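Local structure of beta-fructofuranosidase, insoluble isoenzyme CWINV1 (Arabidopsis thaliana, 2OXB) at residues L338-K344 / A528-A534; N345-L351 / V521-N527. The protein hydrolyses sucrose and 1-kestose, and to a lower extent neokestose and levan, as a secreted cell-wall invertase of glycoside hydrolase family 32. The protein carries 1 engineered substitution. All blocks are in the same frame, centred on the assembly; numbering follows the deposited sequence.

Interaction 1: residues L338-K344 / A528-A534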
loop_
_atom_site.group_PDB
_atom_site.type_symbol
_atom_site.label_atom_id
_atom_site.label_comp_id
_atom_site.label_asym_id
_atom_site.label_seq_id
_atom_site.Cartn_x
_atom_site.Cartn_y
_atom_site.Cartn_z
ATOM N N LEU A 338 9.260 -3.542 -17.996
ATOM C CA LEU A 338 8.512 -2.599 -18.811
ATOM C C LEU A 338 9.408 -1.408 -19.157
ATOM O O LEU A 338 8.965 -0.433 -19.768
ATOM C CB LEU A 338 7.267 -2.126 -18.038
ATOM C CG LEU A 338 6.235 -3.161 -17.568
ATOM C CD1 LEU A 338 5.345 -2.567 -16.483
ATOM C CD2 LEU A 338 5.390 -3.605 -18.736
ATOM N N ARG A 339 10.672 -1.492 -18.759
ATOM C CA ARG A 339 11.635 -0.419 -19.020
ATOM C C ARG A 339 12.128 -0.399 -20.466
ATOM O O ARG A 339 12.612 -1.408 -20.965
ATOM C CB ARG A 339 12.838 -0.568 -18.093
ATOM C CG ARG A 339 12.530 -0.367 -16.637
ATOM C CD ARG A 339 13.792 -0.532 -15.824
ATOM N NE ARG A 339 13.556 -0.243 -14.416
ATOM C CZ ARG A 339 14.474 -0.338 -13.464
ATOM N NH1 ARG A 339 15.710 -0.716 -13.755
ATOM N NH2 ARG A 339 14.145 -0.052 -12.217
ATOM N N THR A 340 12.014 0.753 -21.125
ATOM C CA THR A 340 12.456 0.889 -22.512
ATOM C C THR A 340 13.900 0.456 -22.662
ATOM O O THR A 340 14.745 0.777 -21.819
ATOM C CB THR A 340 12.358 2.345 -23.041
ATOM O OG1 THR A 340 10.988 2.686 -23.281
ATOM C CG2 THR A 340 13.145 2.495 -24.345
ATOM N N LYS A 341 14.172 -0.278 -23.738
ATOM C CA LYS A 341 15.518 -0.762 -24.022
ATOM C C LYS A 341 16.514 0.389 -23.912
ATOM O O LYS A 341 17.683 0.174 -23.604
ATOM C CB LYS A 341 15.588 -1.381 -25.428
ATOM C CG LYS A 341 15.073 -2.824 -25.520
ATOM C CD LYS A 341 15.513 -3.497 -26.828
ATOM C CE LYS A 341 15.328 -5.021 -26.788
ATOM N NZ LYS A 341 15.830 -5.692 -28.027
ATOM N N GLN A 342 16.044 1.612 -24.148
ATOM C CA GLN A 342 16.928 2.762 -24.058
ATOM C C GLN A 342 17.438 2.978 -22.636
ATOM O O GLN A 342 17.597 2.024 -21.877
ATOM C CB GLN A 342 16.229 4.020 -24.575
ATOM C CG GLN A 342 16.879 4.549 -25.835
ATOM C CD GLN A 342 18.367 4.807 -25.646
ATOM O OE1 GLN A 342 18.767 5.851 -25.136
ATOM N NE2 GLN A 342 19.194 3.839 -26.035
ATOM N N VAL A 343 17.701 4.231 -22.283
ATOM C CA VAL A 343 18.208 4.567 -20.957
ATOM C C VAL A 343 18.659 6.020 -20.875
ATOM O O VAL A 343 19.672 6.401 -21.470
ATOM C CB VAL A 343 19.409 3.696 -20.576
ATOM C CG1 VAL A 343 20.435 3.704 -21.710
ATOM C CG2 VAL A 343 20.032 4.220 -19.287
ATOM N N LYS A 344 17.911 6.820 -20.123
ATOM C CA LYS A 344 18.235 8.226 -19.954
ATOM C C LYS A 344 19.136 8.324 -18.733
ATOM O O LYS A 344 18.776 7.875 -17.646
ATOM C CB LYS A 344 16.953 9.034 -19.752
ATOM C CG LYS A 344 17.076 10.507 -20.105
ATOM C CD LYS A 344 18.042 11.239 -19.181
ATOM C CE LYS A 344 18.283 12.655 -19.664
ATOM N NZ LYS A 344 18.898 12.653 -21.004
ATOM N N ALA A 528 16.417 7.682 -15.748
ATOM C CA ALA A 528 15.011 7.749 -16.087
ATOM C C ALA A 528 14.796 6.722 -17.198
ATOM O O ALA A 528 15.467 6.761 -18.237
ATOM C CB ALA A 528 14.668 9.145 -16.588
ATOM N N TRP A 529 13.879 5.793 -16.978
ATOM C CA TRP A 529 13.604 4.789 -17.983
ATOM C C TRP A 529 12.169 4.916 -18.455
ATOM O O TRP A 529 11.248 4.925 -17.642
ATOM C CB TRP A 529 13.814 3.387 -17.415
ATOM C CG TRP A 529 15.187 3.133 -16.926
ATOM C CD1 TRP A 529 16.316 3.015 -17.677
ATOM C CD2 TRP A 529 15.587 2.959 -15.567
ATOM N NE1 TRP A 529 17.399 2.780 -16.870
ATOM C CE2 TRP A 529 16.980 2.742 -15.566
ATOM C CE3 TRP A 529 14.904 2.972 -14.346
ATOM C CZ2 TRP A 529 17.705 2.531 -14.388
ATOM C CZ3 TRP A 529 15.621 2.762 -13.176
ATOM C CH2 TRP A 529 17.009 2.548 -13.205
ATOM N N SER A 530 11.980 5.032 -19.768
ATOM C CA SER A 530 10.634 5.106 -20.316
ATOM C C SER A 530 10.012 3.752 -19.988
ATOM O O SER A 530 10.729 2.755 -19.876
ATOM C CB SER A 530 10.669 5.328 -21.833
ATOM O OG SER A 530 10.938 6.685 -22.160
ATOM N N MET A 531 8.693 3.714 -19.822
ATOM C CA MET A 531 8.002 2.468 -19.475
ATOM C C MET A 531 6.890 2.061 -20.441
ATOM O O MET A 531 5.877 2.756 -20.574
ATOM C CB MET A 531 7.402 2.574 -18.070
ATOM C CG MET A 531 8.403 2.679 -16.927
ATOM S SD MET A 531 9.062 1.081 -16.405
ATOM C CE MET A 531 7.656 0.389 -15.544
ATOM N N ASN A 532 7.094 0.921 -21.098
ATOM C CA ASN A 532 6.127 0.366 -22.033
ATOM C C ASN A 532 4.895 -0.053 -21.253
ATOM O O ASN A 532 4.916 -0.137 -20.019
ATOM C CB ASN A 532 6.693 -0.868 -22.731
ATOM C CG ASN A 532 7.902 -0.553 -23.582
ATOM O OD1 ASN A 532 8.713 -1.428 -23.867
ATOM N ND2 ASN A 532 8.019 0.701 -24.004
ATOM N N SER A 533 3.826 -0.338 -21.983
ATOM C CA SER A 533 2.570 -0.737 -21.369
ATOM C C SER A 533 2.552 -2.182 -20.908
ATOM O O SER A 533 3.292 -3.031 -21.408
ATOM C CB SER A 533 1.413 -0.502 -22.341
ATOM O OG SER A 533 1.206 0.886 -22.539
ATOM N N ALA A 534 1.702 -2.448 -19.928
ATOM C CA ALA A 534 1.552 -3.789 -19.403
ATOM C C ALA A 534 0.138 -4.209 -19.778
ATOM O O ALA A 534 -0.784 -3.389 -19.767
ATOM C CB ALA A 534 1.740 -3.790 -17.890
#
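R339 sends CG out anti to its carbonyl carbon (chi1 -66°) and keeps its chain extended from CG to NE, which lays the guanidinium over one face of the W529 indole. The two planes are 15° apart and CZ of R339 sits 3.7 Å from the centroid of the six-membered ring of W529, a near-flat stack that is also a cation-pi contact. CZ3 of W529 lies over the middle of the guanidinium, while V343 CG2 approaches the indole obliquely at 3.9 Å from W529 NE1. Backbone bonds fix the chains around this stack. T340 N gives S530 O a nearly straight bond of 2.7 Å (171° at the hydrogen), to which T340 OG1 adds a weak second one; N532 N reaches L338 O at 2.7 Å. Farther along, K344 and A528 form an antiparallel hydrogen-bonded pair, with A528 N 3.0 Å from K344 O. At the other end L338 CB meets the methyl of M531 (CE, 3.6 Å), and L338 CD2 rests against A534 CB at 3.8 Å. The R339 NH2 also forms salt bridges with E336 and D368, so the cation is held by two carboxylates as well as by the ring; together they would keep the guanidinium in place and limit its rotation where the loop 338-343 joins the end of strand 521-530.

Interaction 2: residues N345-L351 / V521-N527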
loop_
_atom_site.group_PDB
_atom_site.type_symbol
_atom_site.label_atom_id
_atom_site.label_comp_id
_atom_site.label_asym_id
_atom_site.label_seq_id
_atom_site.Cartn_x
_atom_site.Cartn_y
_atom_site.Cartn_z
ATOM N N ASN A 345 20.320 8.891 -18.923
ATOM C CA ASN A 345 21.269 9.032 -17.834
ATOM C C ASN A 345 21.728 10.459 -17.638
ATOM O O ASN A 345 21.666 11.286 -18.548
ATOM C CB ASN A 345 22.500 8.177 -18.078
ATOM C CG ASN A 345 23.565 8.401 -17.038
ATOM O OD1 ASN A 345 23.580 7.753 -15.988
ATOM N ND2 ASN A 345 24.458 9.342 -17.311
ATOM N N LEU A 346 22.214 10.722 -16.434
ATOM C CA LEU A 346 22.714 12.028 -16.056
ATOM C C LEU A 346 23.552 11.815 -14.811
ATOM O O LEU A 346 23.042 11.410 -13.763
ATOM C CB LEU A 346 21.552 12.979 -15.760
ATOM C CG LEU A 346 20.703 13.411 -16.958
ATOM C CD1 LEU A 346 19.328 13.806 -16.487
ATOM C CD2 LEU A 346 21.382 14.546 -17.694
ATOM N N ARG A 347 24.848 12.059 -14.929
ATOM C CA ARG A 347 25.709 11.880 -13.781
ATOM C C ARG A 347 26.561 13.096 -13.486
ATOM O O ARG A 347 26.880 13.880 -14.377
ATOM C CB ARG A 347 26.594 10.659 -13.976
ATOM C CG ARG A 347 27.307 10.599 -15.297
ATOM C CD ARG A 347 28.217 9.402 -15.268
ATOM N NE ARG A 347 27.464 8.207 -14.906
ATOM C CZ ARG A 347 28.019 7.051 -14.565
ATOM N NH1 ARG A 347 29.342 6.927 -14.534
ATOM N NH2 ARG A 347 27.247 6.015 -14.273
ATOM N N ASN A 348 26.905 13.257 -12.218
ATOM C CA ASN A 348 27.725 14.375 -11.797
ATOM C C ASN A 348 27.287 15.725 -12.359
ATOM O O ASN A 348 28.036 16.352 -13.114
ATOM C CB ASN A 348 29.175 14.100 -12.174
ATOM C CG ASN A 348 29.674 12.803 -11.597
ATOM O OD1 ASN A 348 30.169 11.939 -12.318
ATOM N ND2 ASN A 348 29.537 12.649 -10.286
ATOM N N LYS A 349 26.077 16.162 -11.999
ATOM C CA LYS A 349 25.539 17.461 -12.443
ATOM C C LYS A 349 25.184 18.315 -11.230
ATOM O O LYS A 349 24.469 17.883 -10.327
ATOM C CB LYS A 349 24.280 17.314 -13.321
ATOM C CG LYS A 349 24.504 16.898 -14.791
ATOM C CD LYS A 349 25.242 17.946 -15.641
ATOM C CE LYS A 349 24.471 19.248 -15.847
ATOM N NZ LYS A 349 24.528 20.146 -14.669
ATOM N N VAL A 350 25.686 19.540 -11.224
ATOM C CA VAL A 350 25.447 20.450 -10.126
ATOM C C VAL A 350 24.065 21.080 -10.188
ATOM O O VAL A 350 23.512 21.312 -11.267
ATOM C CB VAL A 350 26.503 21.529 -10.131
ATOM C CG1 VAL A 350 27.836 20.912 -9.780
ATOM C CG2 VAL A 350 26.578 22.161 -11.521
ATOM N N LEU A 351 23.510 21.339 -9.009
ATOM C CA LEU A 351 22.191 21.949 -8.869
ATOM C C LEU A 351 22.342 23.229 -8.079
ATOM O O LEU A 351 22.122 23.248 -6.877
ATOM C CB LEU A 351 21.237 20.990 -8.150
ATOM C CG LEU A 351 20.349 20.129 -9.048
ATOM C CD1 LEU A 351 19.781 18.971 -8.266
ATOM C CD2 LEU A 351 19.245 20.996 -9.618
ATOM N N VAL A 521 23.025 21.379 -4.042
ATOM C CA VAL A 521 23.335 19.960 -3.864
ATOM C C VAL A 521 23.785 19.359 -5.189
ATOM O O VAL A 521 23.583 19.968 -6.236
ATOM C CB VAL A 521 22.115 19.171 -3.350
ATOM C CG1 VAL A 521 21.835 19.536 -1.897
ATOM C CG2 VAL A 521 20.903 19.476 -4.214
ATOM N N ASP A 522 24.384 18.169 -5.147
ATOM C CA ASP A 522 24.869 17.505 -6.366
ATOM C C ASP A 522 24.108 16.229 -6.754
ATOM O O ASP A 522 23.595 15.495 -5.902
ATOM C CB ASP A 522 26.365 17.179 -6.238
ATOM C CG ASP A 522 27.259 18.382 -6.521
ATOM O OD1 ASP A 522 27.090 19.029 -7.579
ATOM O OD2 ASP A 522 28.147 18.675 -5.699
ATOM N N VAL A 523 24.034 15.977 -8.058
ATOM C CA VAL A 523 23.368 14.789 -8.584
ATOM C C VAL A 523 24.470 13.777 -8.877
ATOM O O VAL A 523 25.164 13.877 -9.879
ATOM C CB VAL A 523 22.583 15.111 -9.891
ATOM C CG1 VAL A 523 21.738 13.911 -10.311
ATOM C CG2 VAL A 523 21.678 16.319 -9.662
ATOM N N LEU A 524 24.640 12.818 -7.982
ATOM C CA LEU A 524 25.670 11.810 -8.147
ATOM C C LEU A 524 25.352 10.928 -9.344
ATOM O O LEU A 524 26.245 10.406 -10.009
ATOM C CB LEU A 524 25.747 10.951 -6.895
ATOM C CG LEU A 524 26.947 10.021 -6.805
ATOM C CD1 LEU A 524 28.194 10.823 -6.491
ATOM C CD2 LEU A 524 26.683 8.989 -5.727
ATOM N N ASN A 525 24.061 10.779 -9.611
ATOM C CA ASN A 525 23.581 9.949 -10.701
ATOM C C ASN A 525 22.060 10.082 -10.793
ATOM O O ASN A 525 21.406 10.506 -9.839
ATOM C CB ASN A 525 23.957 8.494 -10.423
ATOM C CG ASN A 525 23.738 7.603 -11.613
ATOM O OD1 ASN A 525 23.894 6.389 -11.524
ATOM N ND2 ASN A 525 23.383 8.202 -12.743
ATOM N N LEU A 526 21.501 9.724 -11.947
ATOM C CA LEU A 526 20.049 9.783 -12.162
ATOM C C LEU A 526 19.674 9.030 -13.436
ATOM O O LEU A 526 20.168 9.335 -14.523
ATOM C CB LEU A 526 19.557 11.248 -12.239
ATOM C CG LEU A 526 18.193 11.604 -12.860
ATOM C CD1 LEU A 526 17.090 10.760 -12.259
ATOM C CD2 LEU A 526 17.901 13.084 -12.640
ATOM N N ASN A 527 18.809 8.032 -13.290
ATOM C CA ASN A 527 18.368 7.240 -14.423
ATOM C C ASN A 527 16.849 7.259 -14.572
ATOM O O ASN A 527 16.098 6.919 -13.655
ATOM C CB ASN A 527 18.867 5.786 -14.308
ATOM C CG ASN A 527 20.380 5.660 -14.452
ATOM O OD1 ASN A 527 20.905 4.566 -14.663
ATOM N ND2 ASN A 527 21.084 6.776 -14.331
#
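V523 and L351 meet through their branch ends, L351 CD1 lying 3.5 Å from V523 CG2 where the two side chains cross. V523 holds CG2 anti to its carbonyl carbon, beside the backbone N (CG1 takes the place opposite that N, chi1 -172°), which turns this methyl to the partner strand. L351 CB also packs on V521 CG2 at 4.2 Å. F373 and V371 of the adjacent strand 367-374 continue the row on this face, and L357 of strand 355-359 packs against L346 and K349. Along the backbone V523 exchanges two bonds with K349: V523 N to K349 O at 3.0 Å, and K349 N to V523 O at 3.2 Å. N348 and K349 both face V523, a G1 beta bulge, with N348 in a left-handed conformation. The bulge interrupts strand 344-351, the edge of an antiparallel sheet in the C-terminal beta-sandwich of this family, opposite the corner at L524 where strand 521-530 bends. Past it L346 and L526 run side by side, CD1 of L346 being 4.2 Å from CD2 of L526. On the other face N345 OD1 accepts N525 ND2 at 3.3 Å, with the amide planes 53° apart, and a weak bond from N527 ND2. N527 ND2 also reaches L526 O of its own strand at 2.7 Å, from above the carbonyl plane. An alanine at N345 would take this acceptor away, and the N525 amide, left with its weak bond to L346 O, would probably be freer to turn.

In the fold
The K344-A528 pair of interaction 1 continues the antiparallel pairing of interaction 2, in which strand 521-530 lies between the edge strand 344-351 and strand 367-374; beyond that pair the register shifts and 338-343 meets 529-534 as a loop. The two centres are about 20 Å apart, and the contacts touch where K344 O packs on N527 CB, 3.9 Å away. Interaction 2, about 30 Å from the centre of the chain, lies farther out than interaction 1, at about 23 Å. Where interaction 1 ends, L338 touches F8 and I57 and A534 bonds to G7, so its loops meet the N-terminal part of the enzyme. Both contacts lie away from the sucrose site around D19 and the engineered Q199.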